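Local coordinates for protein aspartate aminotransferase (Leishmania major, PDB 4H51) that probably catalyses the reversible transfer of the amino group of aspartate to 2-oxoglutarate, using pyridoxal 5'-phosphate, and works as a homodimer, at residues B[338-341]-B[342-345]; B[296-299]-B[300-304]; B[71-74]-B[75-78]. All coordinates share one frame; numbering follows the deposited sequence. Where two conformers were deposited one is given.

Contact 1: B[338-341]-B[342-345]; sequences RTMR and RTVY
Thr343 turns its hydroxyl back along the helix onto the carbonyl of Thr339, one turn earlier, and Thr343 OG1 donates to Thr339 O over 2.7 Å. The first torsion makes this possible: with chi1 at -59°, OG1 stands anti to the carbonyl carbon and beside the backbone N, while CG2 takes the position anti to N. Thr339 O also accepts the ordinary helical bond from Thr343 N, at 2.9 Å, so one residue grips it twice. The two donors come from opposite faces of the carbonyl plane, OG1 tilted 32° out of it. Met340 CE comes within 4.2 Å of Thr343 OG1. Beyond the hydroxyl, the Thr343 side chain packs on His400, Ala403 and Leu404 of helix 400-416.

All this happens within helix 320-350, the long helix that in aminotransferases of this fold type I family runs from the large domain into the small one; 338-345 is a regular stretch of it, and i to i+4 bonds such as Val344 N to Met340 O (3.0 Å) continue through it. Val344 brings its CG2 methyl to 3.2 Å from Met340 O, with Met395, Leu398 and Ala403 around the side chain.

The arginines leave in different directions. Arg341 keeps an extended chain from CG to NE and carries its guanidinium to three backbone carbonyls, those of Val360, Gly365 and Phe367, tying the long helix to helix 359-362 and the start of strand 367-369. Arg342 CB lies 3.5 Å from Arg338 O, and the Arg342 side chain packs on Ile361. Tyr345 rests CB 3.3 Å from Arg341 O and sends its hydroxyl to Glu358.

Contact 2: B[296-299]-B[300-304]; sequences SLIR and EEYTC
Ile298 O is gripped by three successive backbone N-H groups as helix 287-299 ends and the chain turns into the loop before helix 307-318. Tyr302 N comes in straight, 2.9 Å from Ile298 O with a C=O...N angle of 176°. Glu301 N, also 2.9 Å from Ile298 O, sits well above the carbonyl plane, and Thr303 N adds a weak third bond to Ile298 O at 3.2 Å. This C-terminal turn belongs to the dimer interface: Asn149 and Arg273 of the second subunit bond to the carbonyls of Arg299 and Tyr302, respectively.

The Ile298 side chain meets the aromatic ring in a CH-pi contact, Ile298 CG2 lying over one face 3.9 Å from the ring centroid of Tyr302. A chi1 of 60°, which sets CG between the backbone N and the carbonyl carbon, turns the ring back toward Ile298, whose side chain it crosses at an angle. Glu301 OE2 makes a salt bridge to Lys127. Arg299 and Thr303 run side by side. Arg299 NE makes a salt bridge to Asp30 of the second subunit, and NH1 goes to Thr303, whose OG1 also pairs with Thr119 of that subunit. Arg299 NH1 donates to Thr303 OG1 at 2.9 Å, with OG1 only 2° out of the guanidinium plane.

Contact 3: B[71-74]-B[75-78]; sequences EQLL and LDMN
Regular helical bonds, Leu75 N to Glu71 O and Asp76 N to Gln72 O, give way near Met77, whose N makes two weak bonds, to Leu73 O and Leu74 O, before Asn78 turns to positive phi. One turn apart, Gln72 NE2 donates to Asp76 OD1 over 2.9 Å. Asp76 OD1 lies in the plane of the Gln72 amide, but NE2 approaches it from above the carboxylate plane, 36° out of it, and the two flat groups are turned 42° against each other. Gln72 gets there by starting with CG anti to its backbone N (chi1 -168°) and bending at chi2, which carries the amide forward along the helix, toward Asp76.

This is the C-terminal part of the helix that begins at residue 65, which lies at the subunit interface: Leu75 packs on Leu75 of the second subunit, and in the conformer given, Glu71 OE2 bonds to Tyr81 of that subunit as well as to His308 of its own chain. Leu74 packs on Arg311, Leu312 and Leu315 of helix 307-318. Leu74 CD2 stands 4.4 Å from Met77 SD, a loose apolar contact, while Met77 CG lies 3.4 Å from Leu73 O.

The three contacts are separate local units strung along one chain in the order 3, 2, 1. Contacts 2 and 3 come nearest, about 16 Å between nearest atoms and 28 Å between centres, and both meet the second subunit. Helix 307-318, which follows the loop of contact 2, also supplies the leucines and His308 that back the residues of contact 3. Contact 1 lies across the chain's centre from contact 2, with centres 44 Å apart, touches no other subunit and stays about 26 Å from contact 3 at the nearest atoms. None of the named partners is Lys265, the lysine that carries the pyridoxal phosphate.

Contact 1: B[338-341]-B[342-345]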
ATOM      1  N   ARG B 338      18.612  19.630  17.058  1.00 17.58           N
ATOM      2  CA  ARG B 338      18.988  20.177  18.354  1.00 18.64           C
ATOM      3  C   ARG B 338      19.424  21.626  18.292  1.00 18.93           C
ATOM      4  O   ARG B 338      19.087  22.377  19.203  1.00 19.22           O
ATOM      5  CB  ARG B 338      20.113  19.382  19.010  1.00 20.67           C
ATOM      6  CG  ARG B 338      19.735  18.038  19.566  1.00 21.20           C
ATOM      7  CD  ARG B 338      21.002  17.435  20.196  1.00 23.90           C
ATOM      8  NE  ARG B 338      20.862  16.036  19.968  1.00 25.92           N
ATOM      9  CZ  ARG B 338      21.579  15.252  19.174  1.00 25.42           C
ATOM     10  NH1 ARG B 338      22.728  15.591  18.598  1.00 25.90           N
ATOM     11  NH2 ARG B 338      21.152  14.015  19.079  1.00 27.37           N
ATOM     12  N   THR B 339      20.189  22.021  17.257  1.00 19.16           N
ATOM     13  CA  THR B 339      20.628  23.392  17.090  1.00 19.79           C
ATOM     14  C   THR B 339      19.440  24.327  16.870  1.00 19.20           C
ATOM     15  O   THR B 339      19.439  25.445  17.382  1.00 19.09           O
ATOM     16  CB  THR B 339      21.743  23.614  16.005  1.00 21.39           C
ATOM     17  OG1 THR B 339      21.230  23.527  14.655  1.00 22.57           O
ATOM     18  CG2 THR B 339      22.873  22.599  16.183  1.00 20.87           C
ATOM     19  N   MET B 340      18.408  23.843  16.178  1.00 18.08           N
ATOM     20  CA  MET B 340      17.183  24.652  16.011  1.00 17.48           C
ATOM     21  C   MET B 340      16.439  24.820  17.349  1.00 17.40           C
ATOM     22  O   MET B 340      15.930  25.898  17.663  1.00 16.91           O
ATOM     23  CB  MET B 340      16.273  23.998  14.937  1.00 16.87           C
ATOM     24  CG  MET B 340      16.873  24.034  13.521  1.00 16.62           C
ATOM     25  SD  MET B 340      17.264  25.689  12.908  1.00 17.86           S
ATOM     26  CE  MET B 340      19.035  25.962  13.252  1.00 18.51           C
ATOM     27  N   ARG B 341      16.389  23.777  18.152  1.00 17.13           N
ATOM     28  CA  ARG B 341      15.687  23.887  19.441  1.00 18.48           C
ATOM     29  C   ARG B 341      16.434  24.879  20.345  1.00 19.66           C
ATOM     30  O   ARG B 341      15.850  25.753  20.983  1.00 19.50           O
ATOM     31  CB  ARG B 341      15.606  22.547  20.142  1.00 18.21           C
ATOM     32  CG  ARG B 341      14.843  21.461  19.455  1.00 17.33           C
ATOM     33  CD  ARG B 341      15.026  20.185  20.247  1.00 17.51           C
ATOM     34  NE  ARG B 341      14.233  19.100  19.694  1.00 16.95           N
ATOM     35  CZ  ARG B 341      12.912  18.985  19.788  1.00 16.48           C
ATOM     36  NH1 ARG B 341      12.196  19.881  20.462  1.00 16.28           N
ATOM     37  NH2 ARG B 341      12.297  17.956  19.202  1.00 16.80           N
ATOM     38  N   ARG B 342      17.760  24.784  20.323  1.00 21.53           N
ATOM     39  CA  ARG B 342      18.594  25.661  21.136  1.00 23.75           C
ATOM     40  C   ARG B 342      18.448  27.108  20.655  1.00 23.83           C
ATOM     41  O   ARG B 342      18.353  28.032  21.461  1.00 23.76           O
ATOM     42  CB  ARG B 342      20.055  25.183  21.119  1.00 26.25           C
ATOM     43  CG  ARG B 342      21.064  26.168  21.704  1.00 30.21           C
ATOM     44  CD  ARG B 342      20.828  26.424  23.193  1.00 33.03           C
ATOM     45  NE  ARG B 342      20.795  25.200  24.015  1.00 35.15           N
ATOM     46  CZ  ARG B 342      20.673  25.205  25.354  1.00 37.65           C
ATOM     47  NH1 ARG B 342      20.564  26.351  26.029  1.00 39.42           N
ATOM     48  NH2 ARG B 342      20.663  24.059  26.027  1.00 37.50           N
ATOM     49  N   THR B 343      18.351  27.308  19.343  1.00 22.99           N
ATOM     50  CA  THR B 343      18.153  28.643  18.827  1.00 22.71           C
ATOM     51  C   THR B 343      16.829  29.275  19.271  1.00 22.79           C
ATOM     52  O   THR B 343      16.764  30.472  19.615  1.00 22.34           O
ATOM     53  CB  THR B 343      18.196  28.643  17.295  1.00 23.07           C
ATOM     54  OG1 THR B 343      19.466  28.127  16.852  1.00 22.74           O
ATOM     55  CG2 THR B 343      18.014  30.008  16.771  1.00 22.69           C
ATOM     56  N   VAL B 344      15.751  28.494  19.204  1.00 21.47           N
ATOM     57  CA  VAL B 344      14.434  28.970  19.645  1.00 21.61           C
ATOM     58  C   VAL B 344      14.483  29.292  21.133  1.00 22.53           C
ATOM     59  O   VAL B 344      14.046  30.382  21.562  1.00 24.54           O
ATOM     60  CB  VAL B 344      13.326  27.892  19.388  1.00 20.00           C
ATOM     61  CG1 VAL B 344      11.991  28.356  19.939  1.00 20.08           C
ATOM     62  CG2 VAL B 344      13.259  27.575  17.894  1.00 19.01           C
ATOM     63  N   TYR B 345      15.022  28.350  21.899  1.00 23.56           N
ATOM     64  CA  TYR B 345      15.070  28.444  23.347  1.00 25.79           C
ATOM     65  C   TYR B 345      15.900  29.638  23.806  1.00 26.86           C
ATOM     66  O   TYR B 345      15.443  30.377  24.658  1.00 27.43           O
ATOM     67  CB  TYR B 345      15.579  27.151  23.953  1.00 26.61           C
ATOM     68  CG  TYR B 345      15.817  27.195  25.441  1.00 29.46           C
ATOM     69  CD1 TYR B 345      14.758  27.216  26.344  1.00 30.63           C
ATOM     70  CD2 TYR B 345      17.120  27.196  25.952  1.00 31.79           C
ATOM     71  CE1 TYR B 345      14.987  27.252  27.713  1.00 31.97           C
ATOM     72  CE2 TYR B 345      17.360  27.254  27.314  1.00 33.27           C
ATOM     73  CZ  TYR B 345      16.292  27.260  28.189  1.00 34.12           C
ATOM     74  OH  TYR B 345      16.528  27.312  29.547  1.00 35.84           O
TER

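Contact 2: B[296-299]-B[300-304]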
ATOM      1  N   SER B 296      -2.393 -13.229   4.274  1.00 13.83           N
ATOM      2  CA  SER B 296      -3.770 -13.233   3.841  1.00 14.74           C
ATOM      3  C   SER B 296      -4.303 -11.808   3.865  1.00 13.55           C
ATOM      4  O   SER B 296      -5.016 -11.434   2.943  1.00 13.86           O
ATOM      5  CB  SER B 296      -4.697 -14.201   4.619  1.00 15.76           C
ATOM      6  OG  SER B 296      -4.808 -13.796   5.986  1.00 17.98           O
ATOM      7  N   LEU B 297      -3.910 -11.013   4.870  1.00 12.93           N
ATOM      8  CA  LEU B 297      -4.421  -9.639   5.010  1.00 12.32           C
ATOM      9  C   LEU B 297      -3.839  -8.773   3.916  1.00 12.05           C
ATOM     10  O   LEU B 297      -4.539  -7.932   3.297  1.00 12.61           O
ATOM     11  CB  LEU B 297      -4.130  -9.071   6.413  1.00 12.10           C
ATOM     12  CG  LEU B 297      -4.896  -9.723   7.593  1.00 12.19           C
ATOM     13  CD1 LEU B 297      -4.249  -9.408   8.909  1.00 11.53           C
ATOM     14  CD2 LEU B 297      -6.377  -9.350   7.598  1.00 12.52           C
ATOM     15  N   ILE B 298      -2.559  -8.980   3.648  1.00 11.50           N
ATOM     16  CA  ILE B 298      -1.883  -8.223   2.591  1.00 11.11           C
ATOM     17  C   ILE B 298      -2.503  -8.525   1.222  1.00 11.84           C
ATOM     18  O   ILE B 298      -2.872  -7.620   0.454  1.00 11.14           O
ATOM     19  CB  ILE B 298      -0.385  -8.578   2.546  1.00 10.76           C
ATOM     20  CG1 ILE B 298       0.326  -8.086   3.823  1.00 10.28           C
ATOM     21  CG2 ILE B 298       0.264  -8.019   1.272  1.00 10.32           C
ATOM     22  CD1 ILE B 298       1.687  -8.718   4.038  1.00  9.65           C
ATOM     23  N   ARG B 299      -2.613  -9.812   0.902  1.00 12.48           N
ATOM     24  CA  ARG B 299      -3.108 -10.238  -0.414  1.00 13.28           C
ATOM     25  C   ARG B 299      -4.497  -9.684  -0.718  1.00 13.58           C
ATOM     26  O   ARG B 299      -4.799  -9.329  -1.867  1.00 13.56           O
ATOM     27  CB  ARG B 299      -3.178 -11.759  -0.464  1.00 13.69           C
ATOM     28  CG  ARG B 299      -3.678 -12.390  -1.743  1.00 14.32           C
ATOM     29  CD  ARG B 299      -2.977 -11.926  -3.013  1.00 14.53           C
ATOM     30  NE  ARG B 299      -3.089 -12.940  -4.054  1.00 14.87           N
ATOM     31  CZ  ARG B 299      -3.014 -12.729  -5.376  1.00 15.49           C
ATOM     32  NH1 ARG B 299      -2.869 -11.520  -5.898  1.00 15.43           N
ATOM     33  NH2 ARG B 299      -3.082 -13.759  -6.207  1.00 15.55           N
ATOM     34  N   GLU B 300      -5.332  -9.587   0.302  1.00 14.25           N
ATOM     35  CA  GLU B 300      -6.709  -9.149   0.072  1.00 15.20           C
ATOM     36  C   GLU B 300      -6.830  -7.619  -0.032  1.00 14.69           C
ATOM     37  O   GLU B 300      -7.917  -7.081  -0.320  1.00 14.27           O
ATOM     38  CB  GLU B 300      -7.657  -9.809   1.070  1.00 16.33           C
ATOM     39  CG  GLU B 300      -7.671  -9.205   2.421  1.00 16.44           C
ATOM     40  CD  GLU B 300      -8.206 -10.118   3.539  1.00 17.65           C
ATOM     41  OE1 GLU B 300      -8.236  -9.612   4.633  1.00 17.11           O
ATOM     42  OE2 GLU B 300      -8.574 -11.301   3.338  1.00 22.48           O
ATOM     43  N   GLU B 301      -5.716  -6.932   0.212  1.00 14.58           N
ATOM     44  CA  GLU B 301      -5.652  -5.467   0.172  1.00 15.24           C
ATOM     45  C   GLU B 301      -4.876  -4.942  -1.047  1.00 12.79           C
ATOM     46  O   GLU B 301      -5.366  -4.120  -1.756  1.00 12.05           O
ATOM     47  CB  GLU B 301      -5.016  -4.923   1.425  1.00 17.88           C
ATOM     48  CG  GLU B 301      -5.906  -5.046   2.674  1.00 22.42           C
ATOM     49  CD  GLU B 301      -5.190  -4.731   4.006  1.00 29.40           C
ATOM     50  OE1 GLU B 301      -3.948  -4.512   4.023  1.00 32.06           O
ATOM     51  OE2 GLU B 301      -5.864  -4.740   5.092  1.00 37.27           O
ATOM     52  N   TYR B 302      -3.652  -5.387  -1.236  1.00 11.22           N
ATOM     53  CA  TYR B 302      -2.816  -4.829  -2.279  1.00 10.80           C
ATOM     54  C   TYR B 302      -1.885  -5.868  -2.899  1.00 10.72           C
ATOM     55  O   TYR B 302      -1.043  -5.515  -3.668  1.00 10.62           O
ATOM     56  CB  TYR B 302      -2.035  -3.622  -1.765  1.00 10.44           C
ATOM     57  CG  TYR B 302      -1.112  -3.896  -0.616  1.00 10.38           C
ATOM     58  CD1 TYR B 302       0.180  -4.341  -0.822  1.00 10.41           C
ATOM     59  CD2 TYR B 302      -1.561  -3.784   0.701  1.00 10.45           C
ATOM     60  CE1 TYR B 302       1.024  -4.618   0.245  1.00 10.41           C
ATOM     61  CE2 TYR B 302      -0.719  -4.051   1.790  1.00 10.26           C
ATOM     62  CZ  TYR B 302       0.557  -4.502   1.561  1.00 10.50           C
ATOM     63  OH  TYR B 302       1.408  -4.775   2.623  1.00 10.54           O
ATOM     64  N   THR B 303      -2.090  -7.150  -2.588  1.00 10.74           N
ATOM     65  CA  THR B 303      -1.322  -8.252  -3.146  1.00 11.03           C
ATOM     66  C   THR B 303       0.134  -8.320  -2.651  1.00 11.16           C
ATOM     67  O   THR B 303       0.557  -9.330  -2.056  1.00 11.29           O
ATOM     68  CB  THR B 303      -1.396  -8.298  -4.700  1.00 11.15           C
ATOM     69  OG1 THR B 303      -2.699  -8.706  -5.100  1.00 11.20           O
ATOM     70  CG2 THR B 303      -0.407  -9.308  -5.254  1.00 11.29           C
ATOM     71  N   CYS B 304       0.924  -7.277  -2.928  1.00 11.29           N
ATOM     72  CA  CYS B 304       2.330  -7.268  -2.528  1.00 11.08           C
ATOM     73  C   CYS B 304       2.875  -5.855  -2.540  1.00 10.57           C
ATOM     74  O   CYS B 304       2.301  -4.965  -3.227  1.00 10.49           O
ATOM     75  CB  CYS B 304       3.159  -8.231  -3.379  1.00 11.87           C
ATOM     76  SG  CYS B 304       3.237  -7.862  -5.142  1.00 14.19           S
TER

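Contact 3: B[71-74]-B[75-78]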
ATOM      1  N   GLU B  71      20.476   5.029  -5.188  1.00 18.35           N
ATOM      2  CA  GLU B  71      19.712   5.035  -6.435  0.50 18.67           C
ATOM      3  C   GLU B  71      20.633   4.631  -7.609  1.00 18.83           C
ATOM      4  O   GLU B  71      20.236   3.842  -8.477  1.00 18.31           O
ATOM      5  CB  GLU B  71      19.029   6.388  -6.728  0.50 19.13           C
ATOM      6  CG  GLU B  71      17.763   6.705  -5.922  0.50 19.19           C
ATOM      7  CD  GLU B  71      16.447   6.242  -6.572  0.50 19.19           C
ATOM      8  OE1 GLU B  71      16.487   5.462  -7.542  0.50 19.55           O
ATOM      9  OE2 GLU B  71      15.342   6.671  -6.118  0.50 19.93           O
ATOM     10  N   GLN B  72      21.841   5.148  -7.640  1.00 19.98           N
ATOM     11  CA  GLN B  72      22.752   4.802  -8.744  1.00 21.38           C
ATOM     12  C   GLN B  72      23.178   3.346  -8.727  1.00 21.18           C
ATOM     13  O   GLN B  72      23.294   2.695  -9.782  1.00 20.75           O
ATOM     14  CB  GLN B  72      23.996   5.694  -8.714  1.00 23.44           C
ATOM     15  CG  GLN B  72      24.830   5.602  -9.984  1.00 24.53           C
ATOM     16  CD  GLN B  72      24.080   5.951 -11.273  1.00 25.13           C
ATOM     17  OE1 GLN B  72      23.577   7.062 -11.450  1.00 25.27           O
ATOM     18  NE2 GLN B  72      24.045   4.997 -12.203  1.00 25.46           N
ATOM     19  N   LEU B  73      23.441   2.830  -7.534  1.00 21.52           N
ATOM     20  CA  LEU B  73      23.867   1.444  -7.410  1.00 22.11           C
ATOM     21  C   LEU B  73      22.751   0.503  -7.851  1.00 20.28           C
ATOM     22  O   LEU B  73      23.007  -0.479  -8.537  1.00 19.70           O
ATOM     23  CB  LEU B  73      24.367   1.157  -5.982  1.00 22.87           C
ATOM     24  CG  LEU B  73      25.617   2.017  -5.667  1.00 24.78           C
ATOM     25  CD1 LEU B  73      25.982   1.805  -4.205  1.00 24.71           C
ATOM     26  CD2 LEU B  73      26.793   1.745  -6.642  1.00 26.26           C
ATOM     27  N   LEU B  74      21.500   0.827  -7.524  1.00 18.96           N
ATOM     28  CA  LEU B  74      20.354   0.018  -7.991  1.00 18.95           C
ATOM     29  C   LEU B  74      20.177   0.071  -9.499  1.00 19.13           C
ATOM     30  O   LEU B  74      19.880  -0.947 -10.150  1.00 18.86           O
ATOM     31  CB  LEU B  74      19.028   0.479  -7.345  1.00 19.43           C
ATOM     32  CG  LEU B  74      18.653  -0.037  -5.981  1.00 19.83           C
ATOM     33  CD1 LEU B  74      17.284   0.563  -5.619  1.00 19.77           C
ATOM     34  CD2 LEU B  74      18.592  -1.559  -6.033  1.00 19.88           C
ATOM     35  N   LEU B  75      20.313   1.262 -10.066  1.00 20.23           N
ATOM     36  CA  LEU B  75      20.194   1.409 -11.498  1.00 21.69           C
ATOM     37  C   LEU B  75      21.281   0.571 -12.206  1.00 21.96           C
ATOM     38  O   LEU B  75      20.997  -0.147 -13.177  1.00 21.08           O
ATOM     39  CB  LEU B  75      20.290   2.881 -11.866  1.00 24.72           C
ATOM     40  CG  LEU B  75      19.758   3.261 -13.234  1.00 26.47           C
ATOM     41  CD1 LEU B  75      18.497   2.502 -13.476  1.00 28.18           C
ATOM     42  CD2 LEU B  75      19.482   4.762 -13.339  1.00 29.36           C
ATOM     43  N   ASP B  76      22.492   0.595 -11.663  1.00 21.69           N
ATOM     44  CA  ASP B  76      23.579  -0.158 -12.245  1.00 23.27           C
ATOM     45  C   ASP B  76      23.364  -1.668 -12.180  1.00 22.78           C
ATOM     46  O   ASP B  76      23.964  -2.412 -12.971  1.00 23.04           O
ATOM     47  CB  ASP B  76      24.895   0.163 -11.544  1.00 24.91           C
ATOM     48  CG  ASP B  76      25.370   1.578 -11.783  1.00 25.16           C
ATOM     49  OD1 ASP B  76      24.881   2.257 -12.700  1.00 25.37           O
ATOM     50  OD2 ASP B  76      26.209   2.013 -10.966  1.00 27.51           O
ATOM     51  N   MET B  77      22.552  -2.124 -11.240  1.00 21.79           N
ATOM     52  CA  MET B  77      22.231  -3.546 -11.118  1.00 22.01           C
ATOM     53  C   MET B  77      21.250  -4.068 -12.152  1.00 21.46           C
ATOM     54  O   MET B  77      21.050  -5.282 -12.267  1.00 20.14           O
ATOM     55  CB  MET B  77      21.733  -3.866  -9.716  1.00 22.63           C
ATOM     56  CG  MET B  77      22.793  -3.910  -8.636  1.00 24.01           C
ATOM     57  SD  MET B  77      22.049  -4.047  -7.014  1.00 24.07           S
ATOM     58  CE  MET B  77      21.613  -5.794  -6.962  1.00 25.72           C
ATOM     59  N   ASN B  78      20.619  -3.171 -12.916  1.00 21.65           N
ATOM     60  CA  ASN B  78      19.776  -3.599 -14.056  1.00 21.97           C
ATOM     61  C   ASN B  78      18.740  -4.657 -13.600  1.00 21.07           C
ATOM     62  O   ASN B  78      18.629  -5.742 -14.181  1.00 19.63           O
ATOM     63  CB  ASN B  78      20.635  -4.118 -15.211  1.00 23.74           C
ATOM     64  CG  ASN B  78      21.532  -3.016 -15.825  1.00 27.14           C
ATOM     65  OD1 ASN B  78      21.057  -1.900 -16.063  1.00 29.54           O
ATOM     66  ND2 ASN B  78      22.850  -3.315 -16.051  1.00 28.66           N
TER